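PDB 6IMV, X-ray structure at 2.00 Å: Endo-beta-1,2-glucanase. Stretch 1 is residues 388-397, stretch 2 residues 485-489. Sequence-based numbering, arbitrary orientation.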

ATOM      1  N   PRO A 388      -4.433  -4.443   7.283  1.00 11.67           N
ATOM      2  CA  PRO A 388      -3.797  -4.278   8.591  1.00 11.62           C
ATOM      3  C   PRO A 388      -4.248  -5.355   9.593  1.00 11.58           C
ATOM      4  O   PRO A 388      -3.480  -5.739  10.469  1.00 11.08           O
ATOM      5  CB  PRO A 388      -4.235  -2.884   9.085  1.00 11.76           C
ATOM      6  CG  PRO A 388      -4.887  -2.230   7.885  1.00 12.04           C
ATOM      7  CD  PRO A 388      -5.375  -3.354   6.998  1.00 11.75           C
ATOM      8  N   THR A 389      -5.491  -5.829   9.443  1.00 11.53           N
ATOM      9  CA  THR A 389      -6.030  -6.898  10.268  1.00 11.41           C
ATOM     10  C   THR A 389      -5.250  -8.194   9.993  1.00 11.57           C
ATOM     11  O   THR A 389      -4.911  -8.934  10.924  1.00 11.22           O
ATOM     12  CB  THR A 389      -7.530  -7.085  10.015  1.00 11.38           C
ATOM     13  OG1 THR A 389      -8.151  -5.806   9.876  1.00 11.88           O
ATOM     14  CG2 THR A 389      -8.202  -7.873  11.115  1.00 11.36           C
ATOM     15  N   VAL A 390      -4.954  -8.443   8.712  1.00 11.26           N
ATOM     16  CA  VAL A 390      -4.281  -9.661   8.272  1.00 11.52           C
ATOM     17  C   VAL A 390      -2.922  -9.796   8.981  1.00 12.07           C
ATOM     18  O   VAL A 390      -2.522 -10.908   9.328  1.00 11.12           O
ATOM     19  CB  VAL A 390      -4.127  -9.697   6.739  1.00 11.30           C
ATOM     20  CG1 VAL A 390      -3.106 -10.737   6.294  1.00 11.39           C
ATOM     21  CG2 VAL A 390      -5.466  -9.929   6.056  1.00 11.23           C
ATOM     22  N   LEU A 391      -2.226  -8.673   9.196  1.00 12.56           N
ATOM     23  CA  LEU A 391      -0.899  -8.681   9.834  1.00 13.08           C
ATOM     24  C   LEU A 391      -0.973  -9.240  11.262  1.00 13.38           C
ATOM     25  O   LEU A 391      -0.001  -9.838  11.724  1.00 13.29           O
ATOM     26  CB  LEU A 391      -0.316  -7.266   9.818  1.00 13.68           C
ATOM     27  CG  LEU A 391       0.035  -6.719   8.430  1.00 14.01           C
ATOM     28  CD1 LEU A 391       0.493  -5.275   8.504  1.00 13.93           C
ATOM     29  CD2 LEU A 391       1.095  -7.582   7.755  1.00 14.39           C
ATOM     30  N   PHE A 392      -2.114  -9.057  11.950  1.00 13.17           N
ATOM     31  CA  PHE A 392      -2.306  -9.541  13.326  1.00 13.28           C
ATOM     32  C   PHE A 392      -3.019 -10.897  13.380  1.00 13.66           C
ATOM     33  O   PHE A 392      -2.747 -11.696  14.278  1.00 14.52           O
ATOM     34  CB  PHE A 392      -3.060  -8.504  14.166  1.00 13.20           C
ATOM     35  CG  PHE A 392      -2.177  -7.352  14.568  1.00 13.18           C
ATOM     36  CD1 PHE A 392      -1.261  -7.507  15.596  1.00 12.94           C
ATOM     37  CD2 PHE A 392      -2.218  -6.146  13.886  1.00 12.92           C
ATOM     38  CE1 PHE A 392      -0.413  -6.473  15.944  1.00 13.02           C
ATOM     39  CE2 PHE A 392      -1.371  -5.107  14.237  1.00 12.86           C
ATOM     40  CZ  PHE A 392      -0.469  -5.275  15.265  1.00 13.36           C
ATOM     41  N   ASP A 393      -3.959 -11.137  12.467  1.00 13.82           N
ATOM     42  CA  ASP A 393      -4.774 -12.343  12.520  1.00 14.14           C
ATOM     43  C   ASP A 393      -5.311 -12.627  11.115  1.00 14.63           C
ATOM     44  O   ASP A 393      -6.293 -12.050  10.694  1.00 13.97           O
ATOM     45  CB  ASP A 393      -5.879 -12.172  13.566  1.00 14.30           C
ATOM     46  CG  ASP A 393      -6.730 -13.404  13.799  1.00 14.34           C
ATOM     47  OD1 ASP A 393      -6.888 -14.213  12.845  1.00 13.81           O
ATOM     48  OD2 ASP A 393      -7.232 -13.548  14.940  1.00 14.37           O
ATOM     49  N   LYS A 394      -4.649 -13.538  10.398  1.00 15.79           N
ATOM     50  CA  LYS A 394      -4.958 -13.771   9.001  1.00 17.12           C
ATOM     51  C   LYS A 394      -6.339 -14.435   8.857  1.00 15.98           C
ATOM     52  O   LYS A 394      -6.994 -14.206   7.854  1.00 15.15           O
ATOM     53  CB  LYS A 394      -3.793 -14.478   8.304  1.00 19.88           C
ATOM     54  CG  LYS A 394      -3.431 -15.873   8.778  1.00 22.72           C
ATOM     55  CD  LYS A 394      -2.050 -16.286   8.289  1.00 24.84           C
ATOM     56  CE  LYS A 394      -1.857 -17.789   8.353  1.00 27.54           C
ATOM     57  NZ  LYS A 394      -0.477 -18.164   7.966  1.00 29.37           N
ATOM     58  N   GLY A 395      -6.788 -15.197   9.862  1.00 14.67           N
ATOM     59  CA  GLY A 395      -8.117 -15.788   9.843  1.00 14.25           C
ATOM     60  C   GLY A 395      -9.202 -14.724   9.865  1.00 13.64           C
ATOM     61  O   GLY A 395     -10.107 -14.715   9.020  1.00 13.38           O
ATOM     62  N   VAL A 396      -9.101 -13.820  10.841  1.00 13.30           N
ATOM     63  CA  VAL A 396     -10.074 -12.755  10.998  1.00 13.76           C
ATOM     64  C   VAL A 396     -10.020 -11.857   9.752  1.00 13.49           C
ATOM     65  O   VAL A 396     -11.061 -11.564   9.168  1.00 12.97           O
ATOM     66  CB  VAL A 396      -9.859 -11.970  12.308  1.00 13.81           C
ATOM     67  CG1 VAL A 396     -10.705 -10.714  12.350  1.00 13.83           C
ATOM     68  CG2 VAL A 396     -10.138 -12.830  13.534  1.00 13.91           C
ATOM     69  N   GLY A 397      -8.804 -11.472   9.342  1.00 13.10           N
ATOM     70  CA  GLY A 397      -8.583 -10.706   8.116  1.00 13.20           C
ATOM     71  C   GLY A 397      -9.323 -11.303   6.929  1.00 13.08           C
ATOM     72  O   GLY A 397     -10.090 -10.623   6.234  1.00 12.86           O
ATOM     73  N   PRO A 485     -11.574  -8.651  22.139  1.00 16.06           N
ATOM     74  CA  PRO A 485     -11.219  -9.508  21.011  1.00 15.58           C
ATOM     75  C   PRO A 485     -11.591  -8.872  19.666  1.00 14.98           C
ATOM     76  O   PRO A 485     -12.533  -8.044  19.609  1.00 14.12           O
ATOM     77  CB  PRO A 485     -12.061 -10.774  21.232  1.00 15.97           C
ATOM     78  CG  PRO A 485     -12.376 -10.745  22.711  1.00 16.27           C
ATOM     79  CD  PRO A 485     -12.596  -9.274  23.001  1.00 16.57           C
ATOM     80  N   PHE A 486     -10.862  -9.254  18.610  1.00 13.87           N
ATOM     81  CA  PHE A 486     -11.249  -8.903  17.259  1.00 14.49           C
ATOM     82  C   PHE A 486     -12.663  -9.431  16.998  1.00 13.92           C
ATOM     83  O   PHE A 486     -13.023 -10.505  17.474  1.00 14.23           O
ATOM     84  CB  PHE A 486     -10.299  -9.491  16.210  1.00 14.80           C
ATOM     85  CG  PHE A 486      -8.898  -8.933  16.148  1.00 15.15           C
ATOM     86  CD1 PHE A 486      -8.491  -7.865  16.926  1.00 15.46           C
ATOM     87  CD2 PHE A 486      -7.985  -9.476  15.255  1.00 16.04           C
ATOM     88  CE1 PHE A 486      -7.188  -7.395  16.848  1.00 15.83           C
ATOM     89  CE2 PHE A 486      -6.694  -8.984  15.152  1.00 16.29           C
ATOM     90  CZ  PHE A 486      -6.286  -7.971  15.980  1.00 15.98           C
ATOM     91  N   CYS A 487     -13.445  -8.667  16.232  1.00 13.82           N
ATOM     92  CA  CYS A 487     -14.811  -9.038  15.892  1.00 13.94           C
ATOM     93  C   CYS A 487     -14.829  -9.686  14.504  1.00 14.29           C
ATOM     94  O   CYS A 487     -13.994  -9.374  13.648  1.00 13.74           O
ATOM     95  CB  CYS A 487     -15.733  -7.823  15.955  1.00 13.95           C
ATOM     96  SG  CYS A 487     -16.005  -7.227  17.649  1.00 13.56           S
ATOM     97  N   LEU A 488     -15.781 -10.601  14.311  1.00 14.23           N
ATOM     98  CA  LEU A 488     -16.031 -11.261  13.042  1.00 14.97           C
ATOM     99  C   LEU A 488     -17.249 -10.604  12.390  1.00 15.63           C
ATOM    100  O   LEU A 488     -18.097 -10.044  13.086  1.00 15.61           O
ATOM    101  CB  LEU A 488     -16.278 -12.758  13.285  1.00 15.30           C
ATOM    102  CG  LEU A 488     -15.043 -13.653  13.443  1.00 15.67           C
ATOM    103  CD1 LEU A 488     -14.128 -13.582  12.236  1.00 15.36           C
ATOM    104  CD2 LEU A 488     -14.262 -13.313  14.703  1.00 16.06           C
ATOM    105  N   PRO A 489     -17.379 -10.658  11.046  1.00 15.42           N
ATOM    106  CA  PRO A 489     -18.540 -10.098  10.354  1.00 16.10           C
ATOM    107  C   PRO A 489     -19.873 -10.654  10.880  1.00 16.49           C
ATOM    108  O   PRO A 489     -19.972 -11.836  11.124  1.00 14.83           O
ATOM    109  CB  PRO A 489     -18.391 -10.522   8.885  1.00 15.93           C
ATOM    110  CG  PRO A 489     -16.951 -10.999   8.739  1.00 15.87           C
ATOM    111  CD  PRO A 489     -16.426 -11.299  10.129  1.00 15.57           C
TER

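What backbone shapes meet here? Stretch 1 carries the end region of one helix and the start of another, with Asp-393 at the break between them, while stretch 2 is extended and has no regular helix or strand. At the break, Asp-393 N and Phe-392 N both donate to Thr-389 O, at 2.9 and 3.0 Å. The second helix then starts with Asp-393 as its N-cap: Val-396 N donates to Asp-393 OD1 at 3.0 Å, almost straight at 173°, and Gly-397 N donates to Asp-393 O at 2.9 Å. The nearest pair of CA atoms is Val-396 CA and Leu-488 CA, 6.5 Å apart, a spacing that leaves room for side chains between them.

How does Phe-486 fill the space beside the helical break? Its CA-to-CB bond points toward stretch 1, and with chi1 in the m well its ring reaches the turn from Thr-389 to Asp-393. Phe-486 CZ lies 3.7 Å from Phe-392 CB, and Phe-486 CE2 lies 3.7 Å from Asp-393 CB. Both CB atoms sit at the edge of the Phe-486 ring, near its plane. Phe-392 starts toward stretch 2, but the end of its side chain leads away, so its CB rather than its ring makes the closest approach. A long, flat aromatic side chain suits this place, since it spans the gap and touches several residues at once. Thr-389 adds a looser contact, its CG2 being 4.4 Å from Phe-486 CD2; its OG1 is hydrogen-bonded elsewhere in the structure, leaving the methyl for this apolar side.

Why does Val-396 suit the first turn of the second helix? Its CA-to-CB bond points toward stretch 2, and its two methyls share their neighbours. Val-396 CG1 lies 4.1 Å from Phe-486 CB and 3.8 Å from Cys-487 O; Val-396 CG2 lies 4.3 Å from Leu-488 CD1 and is almost as near to Phe-486 CB. Leu-488 leaves its backbone sideways, but its end comes nearer to the helix. The CA-to-CB bond of Cys-487 points away, and the residue takes part chiefly through its carbonyl. A compact, branched valine can thus touch successive residues of the extended segment.

What, then, holds the two stretches together? No hydrogen bond crosses between them; the direct contact rests on packing, which buries 269 Å² summed over both sides. Phe-486 and Val-396 contribute the largest shares, 95 and 73 Å². Asp-393 combines two roles: its carboxylate caps the helix that follows, while its CB meets the ring of Phe-486.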